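Side-chain contact in ATP phosphoribosyltransferase regulatory subunit (Bacillus halodurans, PDB 3OD1), which is probably required for the first step of histidine biosynthesis, working with the HisG subunit, and may allow histidine to feed back on ATP phosphoribosyltransferase activity: residues A185-R190 with R201-S206. Numbering follows the deposited sequence.
Sequences ADRLRR and REHVKS
Arg-187 reaches from helix 182-193 to the imidazole of His-203 on helix 197-206, its chain extended from CG to NE and crossing the histidine side chain at about a right angle. The aliphatic part does much of the touching: CD lies 3.6 Å from His-203 NE2, while CB and CG come up to CE1. Beyond them, NH1 of Arg-187 approaches the ring edge and gives NE2 of His-203 a weak hydrogen bond, 3.4 Å long and bent to 133° at the hydrogen, with guanidinium and ring planes steeply inclined to each other.

One residue on, Leu-188 meets the same ring at its ND1 edge. Its CD2 sits in the ring plane, 3.9 Å from ND1 of His-203, and also packs at 3.7 Å against CG2 of Val-204. The imidazole is thus bordered by arginine at NE2 and leucine at ND1; its chi1 of -174°, with CG anti to the backbone N, carries it across to these two residues. The segments 185-190 and 201-206 run roughly antiparallel, their axes 10.5 Å apart at closest approach. Phe-191 meets the ring as well. Leu-217 of helix 211-220 packs on both Leu-188 and Val-204, and Leu-188 also touches Leu-175 and Val-179 of helix 168-179, so the two helices pack together with these neighbours within the histidyl-tRNA synthetase-like region.

Were His-203 an alanine, Arg-187 NH1 would probably lose its acceptor and a gap would be likely to open beside Leu-188 CD2. With one weak hydrogen bond across it, and ND1 buried without a partner in the model, the contact probably rests more on van der Waals packing round the ring than on polar pairing.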
ATOM      1  N   ALA B 185      -8.281 -12.902  39.610  1.00 60.44           N
ATOM      2  CA  ALA B 185      -7.087 -12.424  38.933  1.00 57.29           C
ATOM      3  C   ALA B 185      -7.465 -11.554  37.739  1.00 50.00           C
ATOM      4  O   ALA B 185      -6.882 -10.487  37.538  1.00 53.29           O
ATOM      5  CB  ALA B 185      -6.215 -13.589  38.500  1.00 59.16           C
ATOM      6  N   ASP B 186      -8.442 -12.006  36.951  1.00 50.26           N
ATOM      7  CA  ASP B 186      -8.946 -11.230  35.814  1.00 52.25           C
ATOM      8  C   ASP B 186      -9.333  -9.809  36.232  1.00 54.45           C
ATOM      9  O   ASP B 186      -8.961  -8.837  35.578  1.00 51.87           O
ATOM     10  CB  ASP B 186     -10.164 -11.905  35.180  1.00 66.73           C
ATOM     11  CG  ASP B 186      -9.793 -13.087  34.300  1.00 84.30           C
ATOM     12  OD1 ASP B 186      -8.597 -13.443  34.242  1.00 93.79           O
ATOM     13  OD2 ASP B 186     -10.703 -13.665  33.665  1.00 83.57           O
ATOM     14  N   ARG B 187     -10.079  -9.704  37.327  1.00 54.42           N
ATOM     15  CA  ARG B 187     -10.593  -8.428  37.814  1.00 61.10           C
ATOM     16  C   ARG B 187      -9.457  -7.446  38.083  1.00 53.96           C
ATOM     17  O   ARG B 187      -9.566  -6.249  37.782  1.00 46.54           O
ATOM     18  CB  ARG B 187     -11.427  -8.642  39.084  1.00 73.64           C
ATOM     19  CG  ARG B 187     -12.621  -7.702  39.215  1.00 86.27           C
ATOM     20  CD  ARG B 187     -13.651  -8.222  40.217  1.00 94.71           C
ATOM     21  NE  ARG B 187     -14.959  -7.592  40.029  1.00102.00           N
ATOM     22  CZ  ARG B 187     -15.689  -7.060  41.006  1.00106.20           C
ATOM     23  NH1 ARG B 187     -15.246  -7.078  42.257  1.00105.31           N
ATOM     24  NH2 ARG B 187     -16.867  -6.509  40.733  1.00106.36           N
ATOM     25  N   LEU B 188      -8.370  -7.962  38.649  1.00 47.43           N
ATOM     26  CA  LEU B 188      -7.161  -7.173  38.879  1.00 46.93           C
ATOM     27  C   LEU B 188      -6.463  -6.803  37.564  1.00 47.64           C
ATOM     28  O   LEU B 188      -6.082  -5.651  37.365  1.00 48.15           O
ATOM     29  CB  LEU B 188      -6.194  -7.915  39.810  1.00 41.13           C
ATOM     30  CG  LEU B 188      -6.458  -7.773  41.312  1.00 54.07           C
ATOM     31  CD1 LEU B 188      -5.674  -8.809  42.125  1.00 58.87           C
ATOM     32  CD2 LEU B 188      -6.138  -6.360  41.777  1.00 55.25           C
ATOM     33  N   ARG B 189      -6.303  -7.784  36.676  1.00 43.88           N
ATOM     34  CA  ARG B 189      -5.629  -7.582  35.391  1.00 40.01           C
ATOM     35  C   ARG B 189      -6.324  -6.508  34.555  1.00 44.78           C
ATOM     36  O   ARG B 189      -5.679  -5.763  33.811  1.00 46.06           O
ATOM     37  CB  ARG B 189      -5.595  -8.892  34.595  1.00 49.48           C
ATOM     38  CG  ARG B 189      -4.242  -9.223  33.969  1.00 60.39           C
ATOM     39  CD  ARG B 189      -4.345 -10.404  33.002  1.00 66.39           C
ATOM     40  NE  ARG B 189      -5.333 -11.388  33.437  1.00 71.73           N
ATOM     41  CZ  ARG B 189      -5.089 -12.369  34.298  1.00 75.37           C
ATOM     42  NH1 ARG B 189      -3.883 -12.509  34.829  1.00 78.57           N
ATOM     43  NH2 ARG B 189      -6.053 -13.210  34.636  1.00 78.58           N
ATOM     44  N   ARG B 190      -7.649  -6.454  34.667  1.00 41.88           N
ATOM     45  CA  ARG B 190      -8.456  -5.476  33.948  1.00 47.14           C
ATOM     46  C   ARG B 190      -8.089  -4.051  34.359  1.00 46.13           C
ATOM     47  O   ARG B 190      -7.960  -3.168  33.508  1.00 43.60           O
ATOM     48  CB  ARG B 190      -9.935  -5.733  34.211  1.00 50.78           C
ATOM     49  CG  ARG B 190     -10.848  -4.630  33.719  1.00 52.61           C
ATOM     50  CD  ARG B 190     -11.037  -4.745  32.246  1.00 53.07           C
ATOM     51  NE  ARG B 190     -11.442  -6.096  31.880  1.00 54.85           N
ATOM     52  CZ  ARG B 190     -11.627  -6.493  30.627  1.00 55.87           C
ATOM     53  NH1 ARG B 190     -11.437  -5.631  29.630  1.00 48.23           N
ATOM     54  NH2 ARG B 190     -11.997  -7.745  30.375  1.00 50.12           N
ATOM     55  N   ARG B 201      -5.943   0.147  43.280  1.00 62.33           N
ATOM     56  CA  ARG B 201      -5.663   0.278  44.712  1.00 69.60           C
ATOM     57  C   ARG B 201      -6.940   0.115  45.536  1.00 66.93           C
ATOM     58  O   ARG B 201      -6.946  -0.563  46.559  1.00 63.31           O
ATOM     59  CB  ARG B 201      -5.003   1.624  45.038  1.00 67.68           C
ATOM     60  CG  ARG B 201      -3.614   1.815  44.456  1.00 72.13           C
ATOM     61  CD  ARG B 201      -3.133   3.253  44.668  1.00 81.01           C
ATOM     62  NE  ARG B 201      -2.107   3.659  43.706  1.00 82.85           N
ATOM     63  CZ  ARG B 201      -0.822   3.326  43.803  1.00 83.74           C
ATOM     64  NH1 ARG B 201      -0.406   2.571  44.814  1.00 84.78           N
ATOM     65  NH2 ARG B 201       0.045   3.740  42.886  1.00 81.11           N
ATOM     66  N   GLU B 202      -8.019   0.739  45.075  1.00 71.77           N
ATOM     67  CA  GLU B 202      -9.296   0.680  45.775  1.00 80.65           C
ATOM     68  C   GLU B 202      -9.788  -0.763  45.849  1.00 78.07           C
ATOM     69  O   GLU B 202     -10.272  -1.213  46.886  1.00 80.03           O
ATOM     70  CB  GLU B 202     -10.332   1.555  45.064  1.00 90.02           C
ATOM     71  CG  GLU B 202     -11.489   2.004  45.948  1.00103.13           C
ATOM     72  CD  GLU B 202     -11.098   3.124  46.905  1.00112.73           C
ATOM     73  OE1 GLU B 202     -11.628   3.153  48.039  1.00111.97           O
ATOM     74  OE2 GLU B 202     -10.263   3.974  46.524  1.00116.14           O
ATOM     75  N   HIS B 203      -9.649  -1.484  44.742  1.00 70.36           N
ATOM     76  CA  HIS B 203     -10.118  -2.859  44.650  1.00 66.96           C
ATOM     77  C   HIS B 203      -9.333  -3.794  45.562  1.00 71.29           C
ATOM     78  O   HIS B 203      -9.900  -4.697  46.183  1.00 75.09           O
ATOM     79  CB  HIS B 203     -10.034  -3.358  43.209  1.00 67.52           C
ATOM     80  CG  HIS B 203     -10.641  -4.709  43.009  1.00 74.17           C
ATOM     81  ND1 HIS B 203      -9.903  -5.808  42.618  1.00 73.83           N
ATOM     82  CD2 HIS B 203     -11.914  -5.147  43.161  1.00 72.82           C
ATOM     83  CE1 HIS B 203     -10.699  -6.858  42.527  1.00 75.38           C
ATOM     84  NE2 HIS B 203     -11.924  -6.484  42.853  1.00 74.67           N
ATOM     85  N   VAL B 204      -8.025  -3.579  45.634  1.00 64.78           N
ATOM     86  CA  VAL B 204      -7.163  -4.424  46.446  1.00 67.01           C
ATOM     87  C   VAL B 204      -7.515  -4.284  47.925  1.00 69.44           C
ATOM     88  O   VAL B 204      -7.537  -5.266  48.666  1.00 64.10           O
ATOM     89  CB  VAL B 204      -5.673  -4.089  46.219  1.00 63.29           C
ATOM     90  CG1 VAL B 204      -4.794  -4.916  47.134  1.00 59.04           C
ATOM     91  CG2 VAL B 204      -5.293  -4.332  44.767  1.00 57.79           C
ATOM     92  N   LYS B 205      -7.800  -3.058  48.350  1.00 73.61           N
ATOM     93  CA  LYS B 205      -8.153  -2.805  49.739  1.00 79.06           C
ATOM     94  C   LYS B 205      -9.537  -3.352  50.081  1.00 80.68           C
ATOM     95  O   LYS B 205      -9.838  -3.600  51.247  1.00 81.97           O
ATOM     96  CB  LYS B 205      -8.059  -1.311  50.060  1.00 81.95           C
ATOM     97  CG  LYS B 205      -6.647  -0.764  49.962  1.00 86.88           C
ATOM     98  CD  LYS B 205      -6.509   0.574  50.668  1.00 94.63           C
ATOM     99  CE  LYS B 205      -5.062   1.051  50.652  1.00 98.54           C
ATOM    100  NZ  LYS B 205      -4.847   2.244  51.520  1.00100.90           N
ATOM    101  N   SER B 206     -10.370  -3.552  49.062  1.00 80.23           N
ATOM    102  CA  SER B 206     -11.701  -4.116  49.272  1.00 76.26           C
ATOM    103  C   SER B 206     -11.644  -5.632  49.429  1.00 83.90           C
ATOM    104  O   SER B 206     -12.494  -6.228  50.092  1.00 86.39           O
ATOM    105  CB  SER B 206     -12.648  -3.747  48.128  1.00 67.99           C
ATOM    106  OG  SER B 206     -12.362  -4.479  46.942  1.00 64.91           O
TER